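Local atomic coordinates of endo-n-acetyl-beta-d-glucosaminidase (Hypocrea jecorina, PDB entry 4AC1), a protein that hydrolyses the bond between the two core N-acetylglucosamine units of N-linked glycans and deglycosylates the fungus's own cellulases. Residues V48-N52 against D53-D57; P59-Y62 against T63-N66; L95-D99 against S100-E104; R111-I114 against V115-L119; F170-T173 against A174-Q177. All coordinates share one frame; numbering follows the deposited sequence.

Contact 1 of 5, residues V48-N52 against D53-D57; sequences VVHLN and DFPPD. With ZN (zinc ion), chain N; ZN (zinc ion), chain L.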
# COMPACT_ATOMS: atom_id res chain seq x y z
N VAL A 48 18.05 13.12 -4.21
CA VAL A 48 18.12 11.79 -3.61
C VAL A 48 16.72 11.39 -3.18
O VAL A 48 15.85 12.24 -2.97
CB VAL A 48 19.10 11.70 -2.39
CG1 VAL A 48 20.53 12.03 -2.83
CG2 VAL A 48 18.64 12.62 -1.24
N VAL A 49 16.52 10.08 -3.02
CA VAL A 49 15.25 9.58 -2.52
C VAL A 49 14.95 10.22 -1.16
O VAL A 49 15.83 10.35 -0.30
CB VAL A 49 15.29 8.05 -2.40
CG1 VAL A 49 14.10 7.51 -1.60
CG2 VAL A 49 15.37 7.43 -3.77
N HIS A 50 13.70 10.67 -1.00
CA HIS A 50 13.19 11.12 0.27
C HIS A 50 12.10 10.19 0.76
O HIS A 50 11.36 9.61 -0.04
CB HIS A 50 12.62 12.53 0.13
CG HIS A 50 13.65 13.61 0.13
ND1 HIS A 50 14.70 13.65 -0.76
CD2 HIS A 50 13.81 14.70 0.94
CE1 HIS A 50 15.45 14.71 -0.52
NE2 HIS A 50 14.93 15.36 0.51
N LEU A 51 12.01 10.03 2.08
CA LEU A 51 10.82 9.48 2.72
C LEU A 51 10.11 10.70 3.27
O LEU A 51 10.59 11.33 4.23
CB LEU A 51 11.22 8.51 3.83
CG LEU A 51 10.07 7.95 4.68
CD1 LEU A 51 8.99 7.29 3.79
CD2 LEU A 51 10.61 6.97 5.71
N ASN A 52 9.00 11.08 2.65
CA ASN A 52 8.32 12.32 2.99
C ASN A 52 9.31 13.50 2.92
O ASN A 52 9.88 13.71 1.84
CB ASN A 52 7.56 12.18 4.33
CG ASN A 52 6.62 10.98 4.30
OD1 ASN A 52 5.87 10.80 3.35
ND2 ASN A 52 6.72 10.13 5.31
N ASP A 53 9.57 14.20 4.02
CA ASP A 53 10.34 15.45 3.94
C ASP A 53 11.86 15.34 4.10
O ASP A 53 12.56 16.36 4.02
CB ASP A 53 9.76 16.51 4.88
CG ASP A 53 8.32 16.84 4.56
OD1 ASP A 53 7.98 16.95 3.36
OD2 ASP A 53 7.52 16.97 5.51
N PHE A 54 12.37 14.12 4.31
CA PHE A 54 13.80 13.92 4.55
C PHE A 54 14.29 12.66 3.85
O PHE A 54 13.50 11.73 3.64
CB PHE A 54 14.09 13.76 6.05
CG PHE A 54 13.67 14.94 6.90
CD1 PHE A 54 14.55 15.98 7.13
CD2 PHE A 54 12.40 14.98 7.48
CE1 PHE A 54 14.18 17.06 7.93
CE2 PHE A 54 12.02 16.05 8.27
CZ PHE A 54 12.91 17.10 8.50
N PRO A 55 15.59 12.60 3.51
CA PRO A 55 16.17 11.34 3.07
C PRO A 55 15.95 10.28 4.16
O PRO A 55 15.99 10.61 5.34
CB PRO A 55 17.66 11.67 2.91
CG PRO A 55 17.68 13.15 2.67
CD PRO A 55 16.57 13.70 3.50
N PRO A 56 15.72 9.03 3.77
CA PRO A 56 15.36 8.02 4.78
C PRO A 56 16.45 7.74 5.82
O PRO A 56 16.14 7.23 6.89
CB PRO A 56 15.06 6.77 3.94
CG PRO A 56 15.78 7.02 2.64
CD PRO A 56 15.65 8.48 2.41
N ASP A 57 17.71 8.08 5.52
CA ASP A 57 18.80 7.86 6.47
C ASP A 57 18.98 9.03 7.46
O ASP A 57 19.89 9.03 8.30
CB ASP A 57 20.12 7.53 5.75
CG ASP A 57 20.72 8.73 5.07
OD1 ASP A 57 19.95 9.62 4.63
OD2 ASP A 57 21.96 8.79 4.95
ZN ZN N . 15.01 17.67 1.01
ZN ZN L . 15.83 17.08 1.23
O HOH W 1 15.18 16.90 3.03
O HOH W 2 16.30 19.17 1.48
O HOH W 3 17.82 16.82 1.20
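Leu51 and Phe54 form one antiparallel hydrogen-bonded pair at the ends of a type II' beta turn, which folds the chain back within four residues. Leu51 N donates to Phe54 O at 2.7 Å; the return bond from Phe54 N to Leu51 O is weak at 3.3 Å. Beside the turn, the His50 imidazole lies against Pro55 in a CH-pi contact, with Pro55 CD over the ring face, 4.1 Å from the centroid and 25° off the normal. Both ring nitrogens of His50 are engaged. ND1 donates to Val48 O at 2.9 Å, an oxygen lying in the imidazole plane, although ND1 itself stands above the carbonyl plane. NE2 binds zinc, which is modelled at two positions too close together to be filled at once, 2.1 Å and 2.4 Å from NE2. A water on the zinc also donates to Asp53 O at 2.9 Å, making that carbonyl a second-shell partner of the metal. Leu51 CB meets Pro56 CB, and both residues pack on Phe41 of strand 35-42. Asn52 turns its amide to the same strand, bonding Cys39 O and Ser40 N. Because ND1 carries the hydrogen bonded to Val48 O, NE2 is left to offer its lone pair to zinc; the carbonyl probably makes the ring a stronger donor to the metal and, together with Pro55, limits its rotation.

Contact 2 of 5, residues P59-Y62 against T63-N66; sequences PHFY and TLWN. With NAG (2-acetamido-2-deoxy-beta-D-glucopyranose), chain C.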
# COMPACT_ATOMS: atom_id res chain seq x y z
N PRO A 59 18.41 11.50 10.66
CA PRO A 59 18.07 11.29 12.08
C PRO A 59 16.56 11.33 12.37
O PRO A 59 16.10 10.67 13.30
CB PRO A 59 18.80 12.43 12.78
CG PRO A 59 20.01 12.63 11.93
CD PRO A 59 19.58 12.39 10.51
N HIS A 60 15.81 12.08 11.56
CA HIS A 60 14.34 12.13 11.66
C HIS A 60 13.71 10.73 11.75
O HIS A 60 12.68 10.55 12.43
CB HIS A 60 13.75 12.91 10.48
CG HIS A 60 12.35 13.41 10.71
ND1 HIS A 60 12.05 14.39 11.63
CD2 HIS A 60 11.18 13.10 10.10
CE1 HIS A 60 10.76 14.64 11.60
NE2 HIS A 60 10.20 13.87 10.68
N PHE A 61 14.34 9.75 11.10
CA PHE A 61 13.78 8.41 11.02
C PHE A 61 14.49 7.33 11.85
O PHE A 61 14.23 6.14 11.66
CB PHE A 61 13.67 7.98 9.55
CG PHE A 61 12.77 8.86 8.74
CD1 PHE A 61 11.42 9.00 9.07
CD2 PHE A 61 13.27 9.58 7.66
CE1 PHE A 61 10.58 9.83 8.33
CE2 PHE A 61 12.44 10.41 6.92
CZ PHE A 61 11.09 10.52 7.24
N TYR A 62 15.34 7.72 12.79
CA TYR A 62 16.01 6.73 13.64
C TYR A 62 15.03 5.84 14.40
O TYR A 62 15.22 4.63 14.48
CB TYR A 62 16.97 7.38 14.64
CG TYR A 62 18.25 7.94 14.05
CD1 TYR A 62 18.73 7.52 12.81
CD2 TYR A 62 19.00 8.89 14.76
CE1 TYR A 62 19.91 8.03 12.28
CE2 TYR A 62 20.19 9.41 14.24
CZ TYR A 62 20.63 8.97 13.00
OH TYR A 62 21.81 9.48 12.47
N THR A 63 14.00 6.46 14.98
CA THR A 63 13.02 5.72 15.77
C THR A 63 12.26 4.76 14.85
O THR A 63 12.12 3.59 15.14
CB THR A 63 12.02 6.66 16.51
OG1 THR A 63 12.74 7.62 17.31
CG2 THR A 63 11.06 5.87 17.40
N LEU A 64 11.80 5.29 13.71
CA LEU A 64 11.06 4.49 12.74
C LEU A 64 11.82 3.21 12.35
O LEU A 64 11.29 2.11 12.48
CB LEU A 64 10.73 5.35 11.52
CG LEU A 64 9.75 4.81 10.48
CD1 LEU A 64 9.18 5.95 9.65
CD2 LEU A 64 10.41 3.78 9.59
N TRP A 65 13.06 3.36 11.88
CA TRP A 65 13.78 2.19 11.36
C TRP A 65 14.14 1.21 12.47
O TRP A 65 14.12 0.01 12.26
CB TRP A 65 14.99 2.57 10.50
CG TRP A 65 14.60 3.30 9.24
CD1 TRP A 65 14.97 4.58 8.87
CD2 TRP A 65 13.73 2.82 8.19
NE1 TRP A 65 14.40 4.90 7.66
CE2 TRP A 65 13.64 3.85 7.22
CE3 TRP A 65 13.04 1.62 7.97
CZ2 TRP A 65 12.87 3.71 6.06
CZ3 TRP A 65 12.27 1.49 6.80
CH2 TRP A 65 12.20 2.53 5.87
N ASN A 66 14.47 1.74 13.65
CA ASN A 66 14.69 0.87 14.80
C ASN A 66 13.45 0.03 15.16
O ASN A 66 13.56 -1.16 15.44
CB ASN A 66 15.17 1.66 16.00
CG ASN A 66 16.67 1.82 15.99
OD1 ASN A 66 17.39 0.90 16.34
ND2 ASN A 66 17.13 2.98 15.56
C1 NAG C . 18.55 3.24 15.53
C2 NAG C . 19.18 3.22 14.13
C3 NAG C . 20.67 3.53 14.23
C4 NAG C . 20.86 4.87 14.93
C5 NAG C . 20.14 4.83 16.29
C6 NAG C . 20.18 6.19 16.96
C7 NAG C . 18.37 1.92 12.25
C8 NAG C . 18.15 0.56 11.68
N2 NAG C . 18.93 1.96 13.47
O3 NAG C . 21.23 3.56 12.93
O4 NAG C . 22.23 5.15 15.13
O5 NAG C . 18.77 4.49 16.13
O6 NAG C . 19.89 6.01 18.33
O7 NAG C . 18.04 2.93 11.63
O HOH W 4 11.43 8.30 13.54
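An N-glycosylation site sits near the start of helix 62-73, where Asn66, five residues after the N-cap Phe61, carries N-acetylglucosamine. Asn66 ND2 is joined covalently to C1 of the sugar at 1.4 Å and still donates to Tyr62 O at 2.7 Å, in a bond of 166° that lies close to the amide plane of Asn66. The backbone N of Asn66 donates to the same oxygen at 3.1 Å, and the two donors arrive from opposite faces of the carbonyl plane. This double grip on Tyr62 O holds the glycosylated amide close to the helix and probably limits its freedom to turn. The sugar lies over the Tyr62 ring: its C4 stands above one face, offset toward the rim, while Pro59 CA covers the centre of the other. With CG of Tyr62 anti to its carbonyl carbon (chi1 -73°), the ring is placed between proline and sugar. The acetamido oxygen O7 of the sugar comes within 3.3 Å of Trp65 CB. On the inner side, Phe61 and Leu64 run side by side, with Phe61 CD1 3.8 Å from Leu64 CD1, and Phe61 CB touches Trp65 CD1 at 3.7 Å. Trp65 N closes the first helical bond to Phe61 O, and a water links His60 O to Leu64 N. Trp65 NE1 is taken by Pro56 O. Leu64 and Trp65 pack on Val38 of strand 35-42, Phe61 and Trp65 on Leu51 of strand 50-51, and the indole meets the Phe117 ring beyond helix 100-116.

Contact 3 of 5, residues L95-D99 against S100-E104; sequences LDSPD and SATFE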
# COMPACT_ATOMS: atom_id res chain seq x y z
N LEU A 95 11.40 7.57 -13.27
CA LEU A 95 11.26 6.14 -13.54
C LEU A 95 10.55 5.81 -14.85
O LEU A 95 10.59 4.66 -15.29
CB LEU A 95 10.61 5.41 -12.34
CG LEU A 95 11.36 5.42 -11.00
CD1 LEU A 95 10.52 4.72 -9.94
CD2 LEU A 95 12.73 4.77 -11.11
N ASP A 96 9.94 6.81 -15.48
CA ASP A 96 9.36 6.62 -16.82
C ASP A 96 10.28 7.19 -17.90
O ASP A 96 9.84 7.43 -19.01
CB ASP A 96 7.97 7.28 -16.91
CG ASP A 96 7.05 6.59 -17.90
OD1 ASP A 96 7.32 5.44 -18.29
OD2 ASP A 96 6.02 7.21 -18.25
N SER A 97 11.57 7.39 -17.58
CA SER A 97 12.48 8.01 -18.54
C SER A 97 12.78 7.12 -19.73
O SER A 97 13.12 5.95 -19.54
CB SER A 97 13.81 8.38 -17.90
OG SER A 97 14.67 8.97 -18.87
N PRO A 98 12.73 7.68 -20.96
CA PRO A 98 13.16 6.94 -22.14
C PRO A 98 14.70 6.94 -22.33
O PRO A 98 15.21 6.31 -23.27
CB PRO A 98 12.48 7.69 -23.29
CG PRO A 98 12.39 9.08 -22.81
CD PRO A 98 12.20 9.01 -21.31
N ASP A 99 15.41 7.63 -21.44
CA ASP A 99 16.87 7.64 -21.42
C ASP A 99 17.35 6.56 -20.46
O ASP A 99 17.11 6.65 -19.26
CB ASP A 99 17.38 9.02 -20.98
CG ASP A 99 18.89 9.12 -21.00
OD1 ASP A 99 19.46 9.35 -22.09
OD2 ASP A 99 19.51 8.97 -19.93
N SER A 100 18.04 5.55 -20.99
CA SER A 100 18.44 4.38 -20.20
C SER A 100 19.26 4.75 -18.97
O SER A 100 19.01 4.24 -17.88
CB SER A 100 19.21 3.38 -21.07
OG SER A 100 19.54 2.22 -20.31
N ALA A 101 20.24 5.64 -19.13
CA ALA A 101 21.09 6.04 -18.01
C ALA A 101 20.29 6.74 -16.91
O ALA A 101 20.56 6.52 -15.72
CB ALA A 101 22.22 6.93 -18.48
N THR A 102 19.34 7.58 -17.32
CA THR A 102 18.44 8.27 -16.39
C THR A 102 17.62 7.24 -15.61
O THR A 102 17.59 7.26 -14.38
CB THR A 102 17.55 9.28 -17.12
OG1 THR A 102 18.38 10.28 -17.73
CG2 THR A 102 16.60 9.96 -16.15
N PHE A 103 16.97 6.31 -16.32
CA PHE A 103 16.25 5.24 -15.64
C PHE A 103 17.14 4.47 -14.67
O PHE A 103 16.77 4.31 -13.51
CB PHE A 103 15.56 4.27 -16.60
CG PHE A 103 14.93 3.10 -15.89
CD1 PHE A 103 13.74 3.26 -15.17
CD2 PHE A 103 15.56 1.87 -15.87
CE1 PHE A 103 13.19 2.21 -14.46
CE2 PHE A 103 15.00 0.80 -15.18
CZ PHE A 103 13.82 0.97 -14.47
N GLU A 104 18.31 4.01 -15.13
CA GLU A 104 19.21 3.26 -14.26
C GLU A 104 19.58 4.04 -13.01
O GLU A 104 19.70 3.47 -11.93
CB GLU A 104 20.48 2.84 -15.01
CG GLU A 104 20.29 1.70 -15.96
CD GLU A 104 19.99 0.38 -15.26
OE1 GLU A 104 20.55 0.10 -14.18
OE2 GLU A 104 19.20 -0.39 -15.84
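Helix 100-116 starts at an aspartate N-cap, Asp99, preceded by an ST turn at Ser97. Asp99 OD2 grips Thr102 twice, accepting from its backbone N at 3.0 Å and from OG1 at 2.8 Å. The N-H arrives on the anti side of the carboxylate, near its plane, whereas the hydroxyl meets the oxygen from above that plane, 38° out of it. Asp99 can reach forward over the first turn because its CG stands opposite the backbone N (chi1 -177°). Ser97 OG accepts from Asp99 N at 3.0 Å, and the CB of Ser97 touches Thr102 CG2 at 3.7 Å. One residue on, Phe103 N donates to Asp99 O, while its ring presents an edge to Leu95 O, 3.4 Å from CD1. Arg137 makes a cation-pi contact with that ring and also binds Ser97 O. With a valine in place of Thr102 the hydroxyl bond is gone, and the Asp99 carboxylate, left with the backbone N-H, would probably turn more freely. A negative group held at the start of the helix is likely to be stabilised by the dipole of the first turn and, in return, to secure an N-H that has no earlier helical carbonyl to meet.

Contact 4 of 5, residues R111-I114 against V115-L119; sequences RDAI and VNFQL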
# COMPACT_ATOMS: atom_id res chain seq x y z
N ARG A 111 16.30 0.87 -5.69
CA ARG A 111 16.89 -0.42 -5.33
C ARG A 111 17.77 -0.28 -4.09
O ARG A 111 17.66 -1.07 -3.14
CB ARG A 111 17.70 -0.96 -6.52
CG ARG A 111 18.47 -2.24 -6.26
CD ARG A 111 19.65 -2.43 -7.22
NE ARG A 111 20.63 -1.36 -7.07
CZ ARG A 111 21.16 -0.68 -8.08
NH1 ARG A 111 20.83 -0.96 -9.34
NH2 ARG A 111 22.04 0.29 -7.84
N ASP A 112 18.62 0.74 -4.09
CA ASP A 112 19.52 1.00 -2.96
C ASP A 112 18.77 1.27 -1.66
O ASP A 112 19.21 0.86 -0.60
CB ASP A 112 20.47 2.17 -3.25
CG ASP A 112 21.55 1.83 -4.26
OD1 ASP A 112 21.71 0.65 -4.61
OD2 ASP A 112 22.26 2.77 -4.68
N ALA A 113 17.65 1.99 -1.74
CA ALA A 113 16.86 2.29 -0.55
C ALA A 113 16.23 1.01 -0.01
O ALA A 113 16.23 0.77 1.21
CB ALA A 113 15.81 3.33 -0.87
N ILE A 114 15.71 0.17 -0.90
CA ILE A 114 15.16 -1.11 -0.48
C ILE A 114 16.21 -1.94 0.29
O ILE A 114 15.90 -2.54 1.34
CB ILE A 114 14.61 -1.88 -1.69
CG1 ILE A 114 13.36 -1.17 -2.24
CG2 ILE A 114 14.31 -3.32 -1.30
CD1 ILE A 114 13.02 -1.56 -3.66
N VAL A 115 17.43 -2.00 -0.23
CA VAL A 115 18.51 -2.75 0.41
C VAL A 115 18.91 -2.09 1.73
O VAL A 115 18.98 -2.76 2.77
CB VAL A 115 19.75 -2.87 -0.51
CG1 VAL A 115 20.96 -3.41 0.25
CG2 VAL A 115 19.43 -3.75 -1.70
N ASN A 116 19.14 -0.77 1.70
CA ASN A 116 19.66 -0.07 2.87
C ASN A 116 18.71 -0.06 4.05
O ASN A 116 19.15 -0.08 5.21
CB ASN A 116 20.08 1.36 2.51
CG ASN A 116 21.31 1.41 1.61
OD1 ASN A 116 22.15 0.52 1.62
ND2 ASN A 116 21.41 2.47 0.82
N PHE A 117 17.41 -0.04 3.77
CA PHE A 117 16.41 0.06 4.84
C PHE A 117 15.72 -1.27 5.09
O PHE A 117 14.79 -1.37 5.89
CB PHE A 117 15.49 1.26 4.59
CG PHE A 117 16.26 2.54 4.63
CD1 PHE A 117 16.67 3.08 5.84
CD2 PHE A 117 16.74 3.10 3.45
CE1 PHE A 117 17.47 4.22 5.89
CE2 PHE A 117 17.54 4.24 3.49
CZ PHE A 117 17.90 4.79 4.71
N GLN A 118 16.25 -2.30 4.43
CA GLN A 118 15.90 -3.69 4.67
C GLN A 118 14.40 -3.95 4.51
O GLN A 118 13.77 -4.67 5.29
CB GLN A 118 16.47 -4.16 6.03
CG GLN A 118 18.00 -4.06 6.08
CD GLN A 118 18.63 -4.46 7.40
OE1 GLN A 118 18.03 -4.32 8.46
NE2 GLN A 118 19.86 -4.95 7.34
N LEU A 119 13.86 -3.38 3.44
CA LEU A 119 12.44 -3.53 3.14
C LEU A 119 12.16 -4.88 2.51
O LEU A 119 12.99 -5.42 1.79
CB LEU A 119 11.98 -2.42 2.20
CG LEU A 119 12.14 -1.00 2.74
CD1 LEU A 119 11.72 -0.00 1.67
CD2 LEU A 119 11.36 -0.77 4.03
O HOH W 5 15.76 -5.48 1.46
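Phe117 brings CD2 of its ring against Ala113, 3.3 Å from Ala113 O and 4.4 Å from Ala113 CB, with the carbonyl oxygen near the ring plane, at its edge. The same oxygen accepts from Phe117 N, so backbone and ring settle on one residue a turn back. Beyond it helix 100-116 ends in a Schellman motif. Gln118 is the C-prime residue, with positive phi (57°); Gln118 N donates to Val115 O, and Leu119 N reaches back five residues to Ile114 O at 3.0 Å, lying in the carbonyl plane. A water donates both to Ile114 O at 2.9 Å and to Leu119 O at 2.8 Å, bridging the two ends of the motif. The apolar contact that goes with it is Ile114 CG2 against Leu119 CB at 4.3 Å. Ile114 continues onto Leu142 and Phe146 of helix 132-146, while Phe117 packs on Pro56. Earlier in the helix, Val115 CG2 lies 3.5 Å from Arg111 O, beside the carbonyl that its own N-H bonds. Arg111 and Asp112 form a salt bridge, NH2 to OD1 at 3.3 Å; the oxygen lies near the guanidinium plane, but NH2 meets the carboxylate from 42° above its plane. Lys72 binds Gln118 O as the chain leaves for strand 121-125 in this beta-alpha-beta unit. At the helix end, then, Leu119 N and the water satisfy Ile114 O, Gln118 N satisfies Val115 O, and the positive phi of Gln118 turns the chain so that Leu119 can bury its side chain.

Contact 5 of 5, residues F170-T173 against A174-Q177; sequences FSYT and ALQQ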
# COMPACT_ATOMS: atom_id res chain seq x y z
N PHE A 170 -1.43 4.03 -17.32
CA PHE A 170 -1.36 2.68 -17.87
C PHE A 170 -2.59 1.82 -17.53
O PHE A 170 -3.37 2.14 -16.63
CB PHE A 170 -0.09 1.96 -17.43
CG PHE A 170 0.01 1.75 -15.94
CD1 PHE A 170 -0.68 0.72 -15.33
CD2 PHE A 170 0.80 2.60 -15.16
CE1 PHE A 170 -0.59 0.51 -13.97
CE2 PHE A 170 0.89 2.39 -13.77
CZ PHE A 170 0.19 1.35 -13.18
N SER A 171 -2.74 0.72 -18.27
CA SER A 171 -3.84 -0.21 -18.06
C SER A 171 -3.49 -1.28 -17.02
O SER A 171 -2.48 -1.99 -17.16
CB SER A 171 -4.23 -0.87 -19.38
OG SER A 171 -5.04 -2.01 -19.13
N TYR A 172 -4.33 -1.43 -15.99
CA TYR A 172 -4.13 -2.47 -15.00
C TYR A 172 -4.48 -3.85 -15.53
O TYR A 172 -3.94 -4.84 -15.06
CB TYR A 172 -4.90 -2.16 -13.71
CG TYR A 172 -4.17 -1.14 -12.87
CD1 TYR A 172 -4.41 0.23 -13.05
CD2 TYR A 172 -3.24 -1.53 -11.90
CE1 TYR A 172 -3.73 1.18 -12.31
CE2 TYR A 172 -2.55 -0.58 -11.15
CZ TYR A 172 -2.81 0.76 -11.36
OH TYR A 172 -2.14 1.70 -10.61
N THR A 173 -5.39 -3.94 -16.50
CA THR A 173 -5.69 -5.25 -17.08
C THR A 173 -4.53 -5.70 -17.96
O THR A 173 -4.14 -6.86 -17.90
CB THR A 173 -7.00 -5.31 -17.86
OG1 THR A 173 -7.03 -4.22 -18.77
CG2 THR A 173 -8.21 -5.26 -16.91
N ALA A 174 -3.92 -4.79 -18.72
CA ALA A 174 -2.72 -5.14 -19.49
C ALA A 174 -1.58 -5.54 -18.55
O ALA A 174 -0.90 -6.54 -18.78
CB ALA A 174 -2.30 -3.99 -20.37
N LEU A 175 -1.36 -4.75 -17.50
CA LEU A 175 -0.34 -5.07 -16.49
C LEU A 175 -0.54 -6.45 -15.87
O LEU A 175 0.42 -7.23 -15.72
CB LEU A 175 -0.30 -4.00 -15.40
CG LEU A 175 0.76 -4.16 -14.31
CD1 LEU A 175 2.15 -4.07 -14.89
CD2 LEU A 175 0.57 -3.10 -13.24
N GLN A 176 -1.78 -6.75 -15.49
CA GLN A 176 -2.07 -8.05 -14.90
C GLN A 176 -1.72 -9.17 -15.89
O GLN A 176 -1.14 -10.19 -15.50
CB GLN A 176 -3.54 -8.14 -14.42
CG GLN A 176 -4.03 -9.56 -14.06
CD GLN A 176 -3.28 -10.20 -12.91
OE1 GLN A 176 -2.96 -9.54 -11.91
NE2 GLN A 176 -3.02 -11.49 -13.02
N GLN A 177 -2.04 -8.97 -17.16
CA GLN A 177 -1.72 -10.00 -18.16
C GLN A 177 -0.21 -10.27 -18.29
O GLN A 177 0.22 -11.42 -18.32
CB GLN A 177 -2.32 -9.66 -19.51
CG GLN A 177 -3.85 -9.69 -19.51
CD GLN A 177 -4.46 -9.60 -20.89
OE1 GLN A 177 -3.82 -9.95 -21.88
NE2 GLN A 177 -5.71 -9.15 -20.96
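Among the polar contacts, the capping bond comes first: Ser171, the N-cap of helix 172-179, accepts from Ala174 N through OG at 3.0 Å, nearly straight at 172°. Its hydroxyl lies opposite the backbone N (chi1 165°), which swings it across the mouth of the first turn, where it also lies 3.6 Å from Ala174 CB. The N-H of Ser171 in turn donates to Gln132 OE1. An alanine at Ser171 has no hydroxyl, and Ala174 N would probably lose its capping acceptor, leaving the first turn less firmly closed. The regular helical bonds follow, Leu175 N to Ser171 O and Gln176 N to Tyr172 O at 2.9 Å, then Gln177 N to Thr173 O at 3.1 Å. Farther out, Gln176 bends at chi2 and turns OE1 to Tyr186 OH and Lys215 NZ. The helix belongs to a beta-alpha-beta unit between strands 151-154 and 185-189, part of the barrel expected of a family 18 glycoside hydrolase. The apolar contacts lie between strand 151-154 and helix 132-146. Leu175 reaches with CD2 to Phe170 CE1 at 3.9 Å, the two side chains crossing at a slant, and more loosely to Tyr172 CD2 at 4.3 Å. Phe170 CE1 also stands 3.4 Å above the centre of the Tyr172 ring, and all three side chains touch Leu154 of strand 151-154. Tyr172 OH bonds Ser168 OG, which probably helps to hold the far end of its ring. As for metal, Thr173 touches Asn209, which with Asp163 binds a zinc ion about 5 Å from the threonine side chain.

In the fold
From the N terminus the five contacts follow in series; none nests in or crosses another. Contact 1 closes the turn after strand 50-51, and contact 2 starts helix 62-73 directly after it, the two touching through Pro56 O and Trp65 NE1. Contacts 3 and 4 mark the start and end of helix 100-116, with centres about 20 Å apart. The chain's return at contact 4 brings Phe117 onto Pro56 and Trp65, so contacts 1, 2 and 4 form one cluster, the first two packing on strand 35-42. Contact 5 begins helix 172-179 between strands 151-154 and 185-189, its centre about 36 Å from that of contact 2, on opposite sides of the chain's centre.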